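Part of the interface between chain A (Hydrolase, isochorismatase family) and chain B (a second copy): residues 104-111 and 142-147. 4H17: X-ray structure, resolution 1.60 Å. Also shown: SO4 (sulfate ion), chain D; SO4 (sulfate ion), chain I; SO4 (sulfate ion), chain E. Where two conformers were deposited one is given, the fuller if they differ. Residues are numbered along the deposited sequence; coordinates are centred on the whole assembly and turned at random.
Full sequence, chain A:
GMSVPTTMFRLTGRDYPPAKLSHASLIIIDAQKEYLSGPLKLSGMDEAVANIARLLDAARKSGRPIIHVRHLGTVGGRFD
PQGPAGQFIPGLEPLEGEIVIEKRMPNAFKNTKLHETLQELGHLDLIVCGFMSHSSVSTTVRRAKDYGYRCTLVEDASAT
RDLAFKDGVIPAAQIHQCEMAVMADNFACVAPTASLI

Chain A 104-111: RMPNAFKN
Chain B 142-147: RRAKDY

The contact between the two copies sets an irregular segment of chain A, residues 104-111, against the last part of a helix in chain B that enters the stretch at Arg142(B). The closest approach of the backbones is between Met105(A) and Asp146(B), whose CA atoms lie 7.0 Å apart, and 337 Å² is buried in total. Chain A runs extended at Met105(A) (phi/psi -106/161), bends at Pro106(A) (-55/-37), and then forms a type I turn from Asn107(A) to Lys110(A), closed by Lys110(A) N to Asn107(A) O at 3.2 Å.

Asp146(B), which gives up more surface than any other residue here, is the hub. Its CA-to-CB bond points sideways, but the m rotamer (chi1 -68°, chi2 -20°) brings the carboxylate nearer to chain A. OD2 accepts a hydrogen bond from Asn107(A) ND2 at 2.8 Å, nearly straight at 166°, and also forms a salt bridge with Arg143(B) NH1 at 2.8 Å. OD1 reaches Asn107(A) N through a water, 2.4 Å from Asp146(B) OD1 and 3.1 Å from Asn107(A) N.

Asn107(A) suits this buried site because its amide both donates and accepts. With chi1 t (172°) and chi2 12°, OD1 accepts from Phe109(A) N at 2.9 Å, bracing the turn, while ND2 gives one hydrogen to Asp146(B) and the other to O2 of the chain D sulfate, 2.9 Å from ND2.

Arg143(B) starts with CA-to-CB directed away from chain A, yet its t, p, t side chain (chi1 -174°, chi2 54°, chi3 179°) returns the guanidinium to the contact. Besides binding Asp146(B), its NH1 donates to O1 of the chain D sulfate at 3.0 Å, and its NE to O4 of the chain I sulfate at 2.8 Å. The chain D sulfate thus bridges Asn107(A) and Arg143(B), whose ND2 and NH1 atoms are themselves 3.7 Å apart.

Apolar packing flanks this polar centre. Met105(A), a selenomethionine, is m at all three chi angles (-49°, -56°, -58°); the folded chain places CE 3.7 Å from both Lys145(B) O and Lys145(B) CG. Lys145(B) extends t, t, t before turning at chi4 (79°), so its methylenes can pack while NZ is hydrogen-bonded elsewhere in the structure; its CE lies 3.9 Å from Pro106(A) CD. Lys110(A) (t, p, t, t) lays CE 3.5 Å from Asp146(B) O, and its NZ donates to a second water at 3.2 Å, which also accepts from Arg143(B) NH2 at 3.2 Å.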

# COMPACT_ATOMS: atom_id res chain seq x y z
N ARG A 104 10.51 -7.26 10.68
CA ARG A 104 11.33 -7.41 9.47
C ARG A 104 10.72 -6.79 8.21
O ARG A 104 11.46 -6.28 7.35
CB ARG A 104 11.66 -8.88 9.18
CG ARG A 104 12.64 -9.00 8.00
CD ARG A 104 13.96 -8.23 8.20
NE ARG A 104 14.69 -8.90 9.25
CZ ARG A 104 15.81 -8.48 9.85
NH1 ARG A 104 16.37 -7.32 9.57
NH2 ARG A 104 16.34 -9.25 10.78
N MSE A 105 9.39 -6.81 8.12
CA MSE A 105 8.73 -6.41 6.89
C MSE A 105 8.10 -5.07 7.04
O MSE A 105 7.78 -4.64 8.17
CB MSE A 105 7.61 -7.40 6.52
CG MSE A 105 8.03 -8.84 6.56
SE MSE A 105 9.56 -9.22 5.43
CE MSE A 105 8.79 -8.63 3.79
N PRO A 106 7.79 -4.39 5.91
CA PRO A 106 6.97 -3.16 6.00
C PRO A 106 5.63 -3.39 6.72
O PRO A 106 5.21 -2.55 7.48
CB PRO A 106 6.78 -2.75 4.53
CG PRO A 106 8.00 -3.28 3.84
CD PRO A 106 8.31 -4.59 4.54
N ASN A 107 5.02 -4.55 6.51
CA ASN A 107 3.87 -5.00 7.25
C ASN A 107 4.26 -5.35 8.69
O ASN A 107 4.86 -6.39 8.95
CB ASN A 107 3.29 -6.23 6.55
CG ASN A 107 2.20 -6.91 7.34
OD1 ASN A 107 1.69 -6.35 8.34
ND2 ASN A 107 1.86 -8.11 6.95
N ALA A 108 3.84 -4.50 9.64
CA ALA A 108 4.21 -4.69 11.03
C ALA A 108 3.54 -5.87 11.73
O ALA A 108 3.93 -6.21 12.86
CB ALA A 108 4.01 -3.42 11.85
N PHE A 109 2.55 -6.49 11.08
CA PHE A 109 1.95 -7.75 11.60
C PHE A 109 2.81 -8.99 11.38
O PHE A 109 2.70 -9.97 12.13
CB PHE A 109 0.58 -7.97 10.98
CG PHE A 109 -0.45 -6.95 11.41
CD1 PHE A 109 -0.61 -5.78 10.67
CD2 PHE A 109 -1.26 -7.15 12.52
CE1 PHE A 109 -1.55 -4.86 11.02
CE2 PHE A 109 -2.17 -6.18 12.91
CZ PHE A 109 -2.34 -5.06 12.13
N LYS A 110 3.60 -9.00 10.30
CA LYS A 110 4.26 -10.22 9.85
C LYS A 110 5.31 -10.68 10.84
O LYS A 110 6.31 -10.00 11.07
CB LYS A 110 4.85 -10.03 8.45
CG LYS A 110 5.65 -11.20 7.89
CD LYS A 110 4.86 -12.49 7.72
CE LYS A 110 5.53 -13.45 6.72
NZ LYS A 110 4.68 -14.64 6.39
N ASN A 111 5.06 -11.85 11.42
CA ASN A 111 5.93 -12.46 12.44
C ASN A 111 6.20 -11.61 13.70
O ASN A 111 7.25 -11.75 14.33
CB ASN A 111 7.26 -12.91 11.82
CG ASN A 111 7.08 -13.89 10.67
OD1 ASN A 111 6.21 -14.77 10.69
ND2 ASN A 111 7.93 -13.76 9.66
N ARG B 142 2.12 -5.33 -2.24
CA ARG B 142 2.67 -5.24 -0.88
C ARG B 142 2.56 -6.58 -0.12
O ARG B 142 3.50 -7.00 0.52
CB ARG B 142 2.06 -4.09 -0.08
CG ARG B 142 2.29 -2.71 -0.68
CD ARG B 142 1.38 -1.69 -0.03
NE ARG B 142 1.55 -0.36 -0.61
CZ ARG B 142 2.33 0.59 -0.13
NH1 ARG B 142 3.10 0.35 0.94
NH2 ARG B 142 2.40 1.75 -0.75
N ARG B 143 1.40 -7.23 -0.23
CA ARG B 143 1.20 -8.54 0.45
C ARG B 143 2.14 -9.62 -0.11
O ARG B 143 2.70 -10.42 0.64
CB ARG B 143 -0.26 -8.99 0.37
CG ARG B 143 -0.57 -10.24 1.17
CD ARG B 143 -0.16 -10.15 2.64
NE ARG B 143 -0.51 -11.38 3.36
CZ ARG B 143 0.06 -11.77 4.50
NH1 ARG B 143 1.11 -11.10 4.97
NH2 ARG B 143 -0.35 -12.88 5.10
N ALA B 144 2.36 -9.62 -1.42
CA ALA B 144 3.24 -10.55 -2.10
C ALA B 144 4.66 -10.46 -1.57
O ALA B 144 5.34 -11.47 -1.50
CB ALA B 144 3.21 -10.33 -3.60
N LYS B 145 5.09 -9.26 -1.15
CA LYS B 145 6.41 -9.12 -0.49
C LYS B 145 6.56 -10.03 0.75
O LYS B 145 7.60 -10.65 0.93
CB LYS B 145 6.68 -7.66 -0.15
CG LYS B 145 8.10 -7.41 0.36
CD LYS B 145 8.23 -5.94 0.70
CE LYS B 145 9.66 -5.55 1.05
NZ LYS B 145 10.54 -5.34 -0.12
N ASP B 146 5.51 -10.10 1.55
CA ASP B 146 5.44 -10.97 2.74
C ASP B 146 5.70 -12.42 2.49
O ASP B 146 6.25 -13.13 3.34
CB ASP B 146 4.11 -10.77 3.47
CG ASP B 146 3.99 -9.39 4.13
OD1 ASP B 146 5.04 -8.70 4.35
OD2 ASP B 146 2.84 -8.97 4.42
N TYR B 147 5.30 -12.89 1.31
CA TYR B 147 5.47 -14.28 0.93
C TYR B 147 6.78 -14.52 0.20
O TYR B 147 7.06 -15.63 -0.26
CB TYR B 147 4.30 -14.71 0.05
CG TYR B 147 2.97 -14.82 0.78
CD1 TYR B 147 2.84 -15.67 1.88
CD2 TYR B 147 1.85 -14.10 0.38
CE1 TYR B 147 1.63 -15.79 2.56
CE2 TYR B 147 0.64 -14.22 1.05
CZ TYR B 147 0.53 -15.06 2.15
OH TYR B 147 -0.67 -15.22 2.85
S SO4 D . 0.45 -11.36 8.66
O1 SO4 D . 1.61 -11.74 7.83
O2 SO4 D . 0.15 -9.98 8.31
O3 SO4 D . 0.85 -11.44 10.07
O4 SO4 D . -0.71 -12.25 8.34
S SO4 I . -3.94 -12.99 3.64
O1 SO4 I . -3.22 -13.67 4.75
O2 SO4 I . -5.09 -12.21 4.18
O3 SO4 I . -4.61 -14.05 2.81
O4 SO4 I . -3.08 -12.19 2.75
S SO4 E . 15.22 -3.99 8.30
O1 SO4 E . 14.31 -3.81 7.11
O2 SO4 E . 16.40 -4.75 7.78
O3 SO4 E . 14.56 -4.52 9.44
O4 SO4 E . 15.74 -2.62 8.54
O HOH W 1 5.63 -6.35 4.08
O HOH W 2 1.54 -14.40 7.11